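Local coordinates for copper-containing nitrite reductase (Hyphomicrobium denitrificans 1NES1, PDB 6TFO), which probably reduces nitrite to nitric oxide at copper centres, taking electrons from a cytochrome c, at residues Pro289-Tyr303 against Gly349-Phe363. Residues are numbered along the deposited sequence; the frame is centred on the assembly and turned at random.
Sequences PQVDREFYVMQGEIY and GETVRIFFGVGGPNF
Glu350 reaches Arg293 with an extended chain, side-on: OE2 takes NE at 3.0 Å, OE1 takes NH1 at 2.7 Å. Thr351 suits its place because OG1 accepts from Asp292 N while its backbone N donates to Asp292 OD2. Strands 293-302 and 351-360 then run parallel, their backbones hydrogen-bonded in ladder fashion. Val352 sets CG1 against the ring edge of Phe295. Arg353, its CG anti to the backbone N (chi1 166°), lies alongside Glu294: NE and NH1 grip Glu294 OE2, NH1 and NH2 share Pro289 O, and Val291 CG1 rests over one guanidinium face. Four bonds thus fix the group's rotation; Arg201 pairs with Glu294 OE1. Phe356 turns its edge to Val297 CG1 and Gln299 OE1, which is hydrogen-bonded to Ser365 OG. Gly357 leaves room for Met298 CE. A beta bulge at Gly359-Gly360 shifts the register, Gly360 taking a positive phi (90°) that glycine adopts easily. A cis peptide before Pro361 turns the chain around the Glu301 carboxylate, which accepts Asn362 N at OE1 (3.0 Å) and Phe363 N at OE2 (2.9 Å). Tyr303 OH donates to that OE1 and accepts from Asn362 ND2, which also hydrogen-bonds Ser422 OG of a neighbouring subunit. Gly359 lies about 6 Å from the side chain of copper ligand His262, bringing this end near a copper site. In this cupredoxin-type sheet strands 328-331 and 400-407 flank the pair, with helix 268-274 packed against Tyr303 and Pro361.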
ATOM      1  N   PRO C 289      17.888  31.142 -50.734  1.00 50.45           N
ATOM      2  CA  PRO C 289      18.831  30.545 -51.673  1.00 48.49           C
ATOM      3  C   PRO C 289      18.201  29.369 -52.423  1.00 53.16           C
ATOM      4  O   PRO C 289      17.487  28.595 -51.825  1.00 52.33           O
ATOM      5  CB  PRO C 289      19.976  30.106 -50.755  1.00 47.56           C
ATOM      6  CG  PRO C 289      19.968  31.145 -49.639  1.00 45.82           C
ATOM      7  CD  PRO C 289      18.507  31.488 -49.439  1.00 49.32           C
ATOM      8  N   GLN C 290      18.448  29.287 -53.729  1.00 63.06           N
ATOM      9  CA  GLN C 290      17.879  28.200 -54.563  1.00 61.28           C
ATOM     10  C   GLN C 290      18.486  26.902 -54.047  1.00 54.83           C
ATOM     11  O   GLN C 290      19.661  26.864 -53.766  1.00 51.52           O
ATOM     12  CB  GLN C 290      18.145  28.388 -56.053  1.00 66.42           C
ATOM     13  CG  GLN C 290      17.627  27.218 -56.878  1.00 74.96           C
ATOM     14  CD  GLN C 290      18.025  27.276 -58.334  1.00 85.63           C
ATOM     15  OE1 GLN C 290      18.317  26.257 -58.968  1.00 88.22           O
ATOM     16  NE2 GLN C 290      18.036  28.479 -58.880  1.00 79.30           N
ATOM     17  N   VAL C 291      17.676  25.865 -53.963  1.00 50.96           N
ATOM     18  CA  VAL C 291      18.095  24.519 -53.507  1.00 50.90           C
ATOM     19  C   VAL C 291      17.294  23.498 -54.327  1.00 49.67           C
ATOM     20  O   VAL C 291      16.235  23.865 -54.859  1.00 46.40           O
ATOM     21  CB  VAL C 291      17.847  24.477 -51.988  1.00 52.04           C
ATOM     22  CG1 VAL C 291      16.415  24.098 -51.642  1.00 48.44           C
ATOM     23  CG2 VAL C 291      18.827  23.561 -51.281  1.00 55.49           C
ATOM     24  N   ASP C 292      17.783  22.271 -54.465  1.00 52.70           N
ATOM     25  CA  ASP C 292      17.131  21.253 -55.332  1.00 55.14           C
ATOM     26  C   ASP C 292      15.822  20.773 -54.692  1.00 62.78           C
ATOM     27  O   ASP C 292      14.808  20.726 -55.414  1.00 57.14           O
ATOM     28  CB  ASP C 292      18.089  20.105 -55.637  1.00 55.18           C
ATOM     29  CG  ASP C 292      19.327  20.620 -56.325  1.00 56.42           C
ATOM     30  OD1 ASP C 292      19.179  21.486 -57.205  1.00 62.25           O
ATOM     31  OD2 ASP C 292      20.418  20.178 -55.958  1.00 74.17           O
ATOM     32  N   ARG C 293      15.819  20.450 -53.393  1.00 66.83           N
ATOM     33  CA  ARG C 293      14.631  19.819 -52.760  1.00 58.41           C
ATOM     34  C   ARG C 293      14.400  20.354 -51.346  1.00 55.64           C
ATOM     35  O   ARG C 293      15.380  20.494 -50.560  1.00 48.66           O
ATOM     36  CB  ARG C 293      14.770  18.300 -52.760  1.00 58.53           C
ATOM     37  CG  ARG C 293      13.419  17.615 -52.690  1.00 56.88           C
ATOM     38  CD  ARG C 293      13.613  16.128 -52.621  1.00 58.57           C
ATOM     39  NE  ARG C 293      14.233  15.595 -53.815  1.00 60.27           N
ATOM     40  CZ  ARG C 293      13.613  15.343 -54.956  1.00 61.28           C
ATOM     41  NH1 ARG C 293      14.288  14.830 -55.970  1.00 67.65           N
ATOM     42  NH2 ARG C 293      12.330  15.597 -55.093  1.00 58.42           N
ATOM     43  N   GLU C 294      13.121  20.605 -51.047  1.00 50.27           N
ATOM     44  CA  GLU C 294      12.643  21.131 -49.749  1.00 50.46           C
ATOM     45  C   GLU C 294      11.773  20.108 -49.006  1.00 50.52           C
ATOM     46  O   GLU C 294      11.024  19.336 -49.666  1.00 52.97           O
ATOM     47  CB  GLU C 294      11.840  22.393 -50.011  1.00 50.81           C
ATOM     48  CG  GLU C 294      12.638  23.499 -50.649  1.00 48.20           C
ATOM     49  CD  GLU C 294      11.883  24.813 -50.623  1.00 44.82           C
ATOM     50  OE1 GLU C 294      10.732  24.841 -51.132  1.00 46.63           O
ATOM     51  OE2 GLU C 294      12.426  25.786 -50.046  1.00 43.44           O
ATOM     52  N   PHE C 295      11.831  20.147 -47.674  1.00 49.65           N
ATOM     53  CA  PHE C 295      11.080  19.241 -46.768  1.00 48.19           C
ATOM     54  C   PHE C 295      10.532  20.023 -45.569  1.00 50.01           C
ATOM     55  O   PHE C 295      11.183  20.989 -45.097  1.00 41.28           O
ATOM     56  CB  PHE C 295      11.975  18.105 -46.287  1.00 46.22           C
ATOM     57  CG  PHE C 295      12.367  17.122 -47.352  1.00 45.15           C
ATOM     58  CD1 PHE C 295      11.408  16.344 -47.973  1.00 46.04           C
ATOM     59  CD2 PHE C 295      13.693  16.954 -47.720  1.00 49.56           C
ATOM     60  CE1 PHE C 295      11.763  15.414 -48.943  1.00 45.82           C
ATOM     61  CE2 PHE C 295      14.049  16.021 -48.688  1.00 51.34           C
ATOM     62  CZ  PHE C 295      13.083  15.246 -49.289  1.00 46.13           C
ATOM     63  N   TYR C 296       9.376  19.555 -45.087  1.00 49.27           N
ATOM     64  CA  TYR C 296       8.582  20.089 -43.953  1.00 47.64           C
ATOM     65  C   TYR C 296       8.557  19.050 -42.822  1.00 46.97           C
ATOM     66  O   TYR C 296       7.953  17.977 -42.998  1.00 47.20           O
ATOM     67  CB  TYR C 296       7.177  20.370 -44.471  1.00 46.45           C
ATOM     68  CG  TYR C 296       6.215  21.008 -43.509  1.00 43.38           C
ATOM     69  CD1 TYR C 296       6.625  21.649 -42.353  1.00 42.40           C
ATOM     70  CD2 TYR C 296       4.874  21.039 -43.825  1.00 38.83           C
ATOM     71  CE1 TYR C 296       5.713  22.283 -41.528  1.00 41.38           C
ATOM     72  CE2 TYR C 296       3.955  21.676 -43.021  1.00 39.54           C
ATOM     73  CZ  TYR C 296       4.370  22.295 -41.864  1.00 41.26           C
ATOM     74  OH  TYR C 296       3.430  22.902 -41.079  1.00 45.41           O
ATOM     75  N   VAL C 297       9.244  19.332 -41.716  1.00 44.27           N
ATOM     76  CA  VAL C 297       9.309  18.436 -40.529  1.00 42.60           C
ATOM     77  C   VAL C 297       9.051  19.253 -39.252  1.00 46.22           C
ATOM     78  O   VAL C 297       9.677  20.317 -39.072  1.00 41.94           O
ATOM     79  CB  VAL C 297      10.641  17.671 -40.468  1.00 42.14           C
ATOM     80  CG1 VAL C 297      10.729  16.828 -39.205  1.00 41.18           C
ATOM     81  CG2 VAL C 297      10.850  16.805 -41.704  1.00 41.52           C
ATOM     82  N   MET C 298       8.154  18.755 -38.391  1.00 45.00           N
ATOM     83  CA  MET C 298       7.877  19.352 -37.066  1.00 41.82           C
ATOM     84  C   MET C 298       7.862  18.255 -35.994  1.00 45.11           C
ATOM     85  O   MET C 298       7.356  17.145 -36.260  1.00 41.39           O
ATOM     86  CB  MET C 298       6.556  20.124 -37.068  1.00 41.71           C
ATOM     87  CG  MET C 298       6.620  21.391 -37.883  1.00 40.22           C
ATOM     88  SD  MET C 298       5.364  22.614 -37.423  1.00 40.66           S
ATOM     89  CE  MET C 298       6.191  23.511 -36.112  1.00 40.38           C
ATOM     90  N   GLN C 299       8.453  18.556 -34.831  1.00 43.33           N
ATOM     91  CA  GLN C 299       8.572  17.622 -33.684  1.00 42.02           C
ATOM     92  C   GLN C 299       7.571  18.060 -32.624  1.00 40.42           C
ATOM     93  O   GLN C 299       7.452  19.269 -32.356  1.00 42.25           O
ATOM     94  CB  GLN C 299      10.001  17.602 -33.133  1.00 42.88           C
ATOM     95  CG  GLN C 299      10.165  16.850 -31.829  1.00 39.14           C
ATOM     96  CD  GLN C 299      11.609  16.819 -31.414  1.00 40.93           C
ATOM     97  OE1 GLN C 299      12.507  16.692 -32.252  1.00 40.48           O
ATOM     98  NE2 GLN C 299      11.833  16.944 -30.113  1.00 38.30           N
ATOM     99  N   GLY C 300       6.902  17.090 -32.016  1.00 43.83           N
ATOM    100  CA  GLY C 300       6.044  17.354 -30.852  1.00 44.58           C
ATOM    101  C   GLY C 300       5.944  16.147 -29.956  1.00 42.82           C
ATOM    102  O   GLY C 300       6.489  15.070 -30.314  1.00 34.49           O
ATOM    103  N   GLU C 301       5.264  16.339 -28.831  1.00 44.50           N
ATOM    104  CA  GLU C 301       5.093  15.312 -27.779  1.00 45.67           C
ATOM    105  C   GLU C 301       3.595  15.015 -27.593  1.00 44.66           C
ATOM    106  O   GLU C 301       2.754  15.910 -27.777  1.00 44.79           O
ATOM    107  CB  GLU C 301       5.730  15.766 -26.456  1.00 49.19           C
ATOM    108  CG  GLU C 301       7.067  16.498 -26.570  1.00 46.95           C
ATOM    109  CD  GLU C 301       7.027  17.988 -26.282  1.00 46.63           C
ATOM    110  OE1 GLU C 301       6.178  18.421 -25.460  1.00 51.70           O
ATOM    111  OE2 GLU C 301       7.864  18.722 -26.846  1.00 46.33           O
ATOM    112  N   ILE C 302       3.281  13.782 -27.215  1.00 42.71           N
ATOM    113  CA  ILE C 302       1.918  13.357 -26.808  1.00 46.62           C
ATOM    114  C   ILE C 302       2.039  12.698 -25.424  1.00 43.36           C
ATOM    115  O   ILE C 302       3.003  11.936 -25.188  1.00 38.74           O
ATOM    116  CB  ILE C 302       1.275  12.479 -27.911  1.00 47.96           C
ATOM    117  CG1 ILE C 302       0.900  13.331 -29.126  1.00 45.64           C
ATOM    118  CG2 ILE C 302       0.080  11.702 -27.377  1.00 51.08           C
ATOM    119  CD1 ILE C 302       0.308  12.559 -30.275  1.00 44.05           C
ATOM    120  N   TYR C 303       1.109  13.051 -24.542  1.00 44.38           N
ATOM    121  CA  TYR C 303       1.099  12.723 -23.093  1.00 47.20           C
ATOM    122  C   TYR C 303      -0.074  11.771 -22.834  1.00 45.39           C
ATOM    123  O   TYR C 303      -1.207  12.228 -22.628  1.00 49.28           O
ATOM    124  CB  TYR C 303       0.985  14.014 -22.274  1.00 43.96           C
ATOM    125  CG  TYR C 303       2.121  14.979 -22.459  1.00 44.96           C
ATOM    126  CD1 TYR C 303       2.192  15.796 -23.579  1.00 47.37           C
ATOM    127  CD2 TYR C 303       3.141  15.066 -21.525  1.00 43.64           C
ATOM    128  CE1 TYR C 303       3.243  16.691 -23.759  1.00 44.02           C
ATOM    129  CE2 TYR C 303       4.195  15.955 -21.686  1.00 42.52           C
ATOM    130  CZ  TYR C 303       4.253  16.769 -22.807  1.00 42.63           C
ATOM    131  OH  TYR C 303       5.294  17.637 -22.985  1.00 39.89           O
ATOM    132  N   GLY C 349      23.767  14.241 -55.106  1.00 54.14           N
ATOM    133  CA  GLY C 349      24.115  15.484 -55.815  1.00 54.89           C
ATOM    134  C   GLY C 349      23.178  16.628 -55.468  1.00 58.56           C
ATOM    135  O   GLY C 349      23.580  17.800 -55.697  1.00 58.51           O
ATOM    136  N   GLU C 350      21.982  16.336 -54.939  1.00 51.47           N
ATOM    137  CA  GLU C 350      20.984  17.402 -54.651  1.00 47.45           C
ATOM    138  C   GLU C 350      21.373  18.137 -53.368  1.00 49.39           C
ATOM    139  O   GLU C 350      21.835  17.476 -52.408  1.00 51.43           O
ATOM    140  CB  GLU C 350      19.583  16.835 -54.492  1.00 48.69           C
ATOM    141  CG  GLU C 350      18.970  16.329 -55.772  1.00 49.37           C
ATOM    142  CD  GLU C 350      17.587  15.758 -55.553  1.00 55.93           C
ATOM    143  OE1 GLU C 350      16.867  15.542 -56.521  1.00 59.02           O
ATOM    144  OE2 GLU C 350      17.227  15.545 -54.391  1.00 65.93           O
ATOM    145  N   THR C 351      21.214  19.458 -53.365  1.00 48.78           N
ATOM    146  CA  THR C 351      21.142  20.272 -52.132  1.00 54.62           C
ATOM    147  C   THR C 351      19.712  20.165 -51.598  1.00 55.95           C
ATOM    148  O   THR C 351      18.768  20.379 -52.380  1.00 56.36           O
ATOM    149  CB  THR C 351      21.548  21.727 -52.373  1.00 52.86           C
ATOM    150  OG1 THR C 351      20.684  22.154 -53.426  1.00 65.32           O
ATOM    151  CG2 THR C 351      23.014  21.886 -52.719  1.00 50.37           C
ATOM    152  N   VAL C 352      19.584  19.815 -50.321  1.00 54.11           N
ATOM    153  CA  VAL C 352      18.300  19.564 -49.621  1.00 50.50           C
ATOM    154  C   VAL C 352      18.136  20.646 -48.553  1.00 47.81           C
ATOM    155  O   VAL C 352      19.136  20.939 -47.840  1.00 49.57           O
ATOM    156  CB  VAL C 352      18.304  18.158 -49.003  1.00 50.72           C
ATOM    157  CG1 VAL C 352      17.106  17.956 -48.086  1.00 53.36           C
ATOM    158  CG2 VAL C 352      18.365  17.093 -50.083  1.00 53.06           C
ATOM    159  N   ARG C 353      16.949  21.241 -48.471  1.00 46.45           N
ATOM    160  CA  ARG C 353      16.582  22.142 -47.351  1.00 50.61           C
ATOM    161  C   ARG C 353      15.483  21.467 -46.518  1.00 50.69           C
ATOM    162  O   ARG C 353      14.461  21.051 -47.102  1.00 52.36           O
ATOM    163  CB  ARG C 353      16.120  23.522 -47.831  1.00 51.26           C
ATOM    164  CG  ARG C 353      15.440  24.318 -46.727  1.00 53.73           C
ATOM    165  CD  ARG C 353      15.366  25.798 -46.983  1.00 53.36           C
ATOM    166  NE  ARG C 353      14.920  26.048 -48.331  1.00 57.81           N
ATOM    167  CZ  ARG C 353      15.569  26.772 -49.230  1.00 55.98           C
ATOM    168  NH1 ARG C 353      15.051  26.917 -50.433  1.00 59.43           N
ATOM    169  NH2 ARG C 353      16.704  27.374 -48.930  1.00 54.76           N
ATOM    170  N   ILE C 354      15.665  21.411 -45.197  1.00 45.59           N
ATOM    171  CA  ILE C 354      14.602  21.001 -44.230  1.00 44.24           C
ATOM    172  C   ILE C 354      14.157  22.239 -43.442  1.00 44.98           C
ATOM    173  O   ILE C 354      14.998  22.832 -42.733  1.00 39.72           O
ATOM    174  CB  ILE C 354      15.095  19.879 -43.302  1.00 43.23           C
ATOM    175  CG1 ILE C 354      15.644  18.683 -44.090  1.00 40.98           C
ATOM    176  CG2 ILE C 354      13.985  19.484 -42.342  1.00 41.85           C
ATOM    177  CD1 ILE C 354      16.297  17.622 -43.249  1.00 40.19           C
ATOM    178  N   PHE C 355      12.892  22.637 -43.607  1.00 44.56           N
ATOM    179  CA  PHE C 355      12.170  23.516 -42.658  1.00 47.21           C
ATOM    180  C   PHE C 355      11.763  22.663 -41.450  1.00 52.93           C
ATOM    181  O   PHE C 355      10.879  21.791 -41.590  1.00 44.99           O
ATOM    182  CB  PHE C 355      10.937  24.139 -43.306  1.00 49.05           C
ATOM    183  CG  PHE C 355      11.232  24.977 -44.513  1.00 44.68           C
ATOM    184  CD1 PHE C 355      11.749  26.246 -44.371  1.00 44.71           C
ATOM    185  CD2 PHE C 355      10.991  24.492 -45.780  1.00 45.16           C
ATOM    186  CE1 PHE C 355      12.028  27.021 -45.489  1.00 48.33           C
ATOM    187  CE2 PHE C 355      11.264  25.271 -46.893  1.00 48.28           C
ATOM    188  CZ  PHE C 355      11.781  26.533 -46.748  1.00 46.08           C
ATOM    189  N   PHE C 356      12.424  22.885 -40.313  1.00 53.52           N
ATOM    190  CA  PHE C 356      12.258  22.094 -39.068  1.00 51.36           C
ATOM    191  C   PHE C 356      11.775  23.011 -37.949  1.00 50.40           C
ATOM    192  O   PHE C 356      12.489  23.959 -37.595  1.00 44.04           O
ATOM    193  CB  PHE C 356      13.557  21.413 -38.636  1.00 46.84           C
ATOM    194  CG  PHE C 356      13.410  20.631 -37.357  1.00 47.57           C
ATOM    195  CD1 PHE C 356      12.725  19.432 -37.336  1.00 48.73           C
ATOM    196  CD2 PHE C 356      13.922  21.115 -36.164  1.00 49.03           C
ATOM    197  CE1 PHE C 356      12.578  18.725 -36.151  1.00 49.96           C
ATOM    198  CE2 PHE C 356      13.772  20.410 -34.981  1.00 45.17           C
ATOM    199  CZ  PHE C 356      13.093  19.218 -34.974  1.00 45.18           C
ATOM    200  N   GLY C 357      10.610  22.690 -37.389  1.00 49.14           N
ATOM    201  CA  GLY C 357      10.038  23.430 -36.254  1.00 53.09           C
ATOM    202  C   GLY C 357       9.597  22.506 -35.139  1.00 46.15           C
ATOM    203  O   GLY C 357       9.268  21.351 -35.415  1.00 41.43           O
ATOM    204  N   VAL C 358       9.579  23.014 -33.919  1.00 45.38           N
ATOM    205  CA  VAL C 358       9.102  22.266 -32.728  1.00 43.94           C
ATOM    206  C   VAL C 358       7.791  22.908 -32.282  1.00 41.88           C
ATOM    207  O   VAL C 358       7.834  24.033 -31.728  1.00 40.64           O
ATOM    208  CB  VAL C 358      10.164  22.286 -31.615  1.00 45.24           C
ATOM    209  CG1 VAL C 358       9.723  21.464 -30.425  1.00 48.55           C
ATOM    210  CG2 VAL C 358      11.505  21.798 -32.128  1.00 43.03           C
ATOM    211  N   GLY C 359       6.676  22.227 -32.552  1.00 44.37           N
ATOM    212  CA  GLY C 359       5.363  22.512 -31.942  1.00 44.49           C
ATOM    213  C   GLY C 359       5.451  22.347 -30.439  1.00 41.88           C
ATOM    214  O   GLY C 359       4.994  23.257 -29.694  1.00 42.46           O
ATOM    215  N   GLY C 360       6.085  21.259 -30.006  1.00 37.90           N
ATOM    216  CA  GLY C 360       6.313  20.954 -28.577  1.00 40.60           C
ATOM    217  C   GLY C 360       5.165  20.138 -27.995  1.00 39.85           C
ATOM    218  O   GLY C 360       4.886  19.053 -28.501  1.00 39.30           O
ATOM    219  N   PRO C 361       4.448  20.626 -26.952  1.00 40.37           N
ATOM    220  CA  PRO C 361       4.602  21.984 -26.426  1.00 39.25           C
ATOM    221  C   PRO C 361       5.785  22.312 -25.503  1.00 40.49           C
ATOM    222  O   PRO C 361       5.900  23.466 -25.158  1.00 39.84           O
ATOM    223  CB  PRO C 361       3.355  22.132 -25.543  1.00 41.88           C
ATOM    224  CG  PRO C 361       3.128  20.747 -25.017  1.00 41.47           C
ATOM    225  CD  PRO C 361       3.408  19.880 -26.228  1.00 43.69           C
ATOM    226  N   ASN C 362       6.613  21.340 -25.104  1.00 41.08           N
ATOM    227  CA  ASN C 362       7.490  21.557 -23.921  1.00 39.44           C
ATOM    228  C   ASN C 362       8.981  21.354 -24.202  1.00 38.68           C
ATOM    229  O   ASN C 362       9.742  22.083 -23.555  1.00 38.34           O
ATOM    230  CB  ASN C 362       7.017  20.696 -22.761  1.00 41.50           C
ATOM    231  CG  ASN C 362       5.717  21.228 -22.209  1.00 40.19           C
ATOM    232  OD1 ASN C 362       5.593  22.421 -21.987  1.00 43.45           O
ATOM    233  ND2 ASN C 362       4.755  20.357 -21.978  1.00 40.18           N
ATOM    234  N   PHE C 363       9.380  20.435 -25.095  1.00 37.44           N
ATOM    235  CA  PHE C 363      10.776  19.952 -25.213  1.00 38.86           C
ATOM    236  C   PHE C 363      11.532  20.600 -26.396  1.00 42.19           C
ATOM    237  O   PHE C 363      10.999  20.661 -27.537  1.00 43.34           O
ATOM    238  CB  PHE C 363      10.772  18.430 -25.329  1.00 40.18           C
ATOM    239  CG  PHE C 363      10.528  17.740 -24.020  1.00 43.13           C
ATOM    240  CD1 PHE C 363       9.251  17.645 -23.501  1.00 42.16           C
ATOM    241  CD2 PHE C 363      11.583  17.237 -23.281  1.00 41.17           C
ATOM    242  CE1 PHE C 363       9.037  17.044 -22.276  1.00 40.47           C
ATOM    243  CE2 PHE C 363      11.362  16.639 -22.055  1.00 39.11           C
ATOM    244  CZ  PHE C 363      10.093  16.535 -21.562  1.00 39.93           C
TER
HETATM  245  O   HOH W   1       9.673  18.391 -28.790  1.00 34.17           O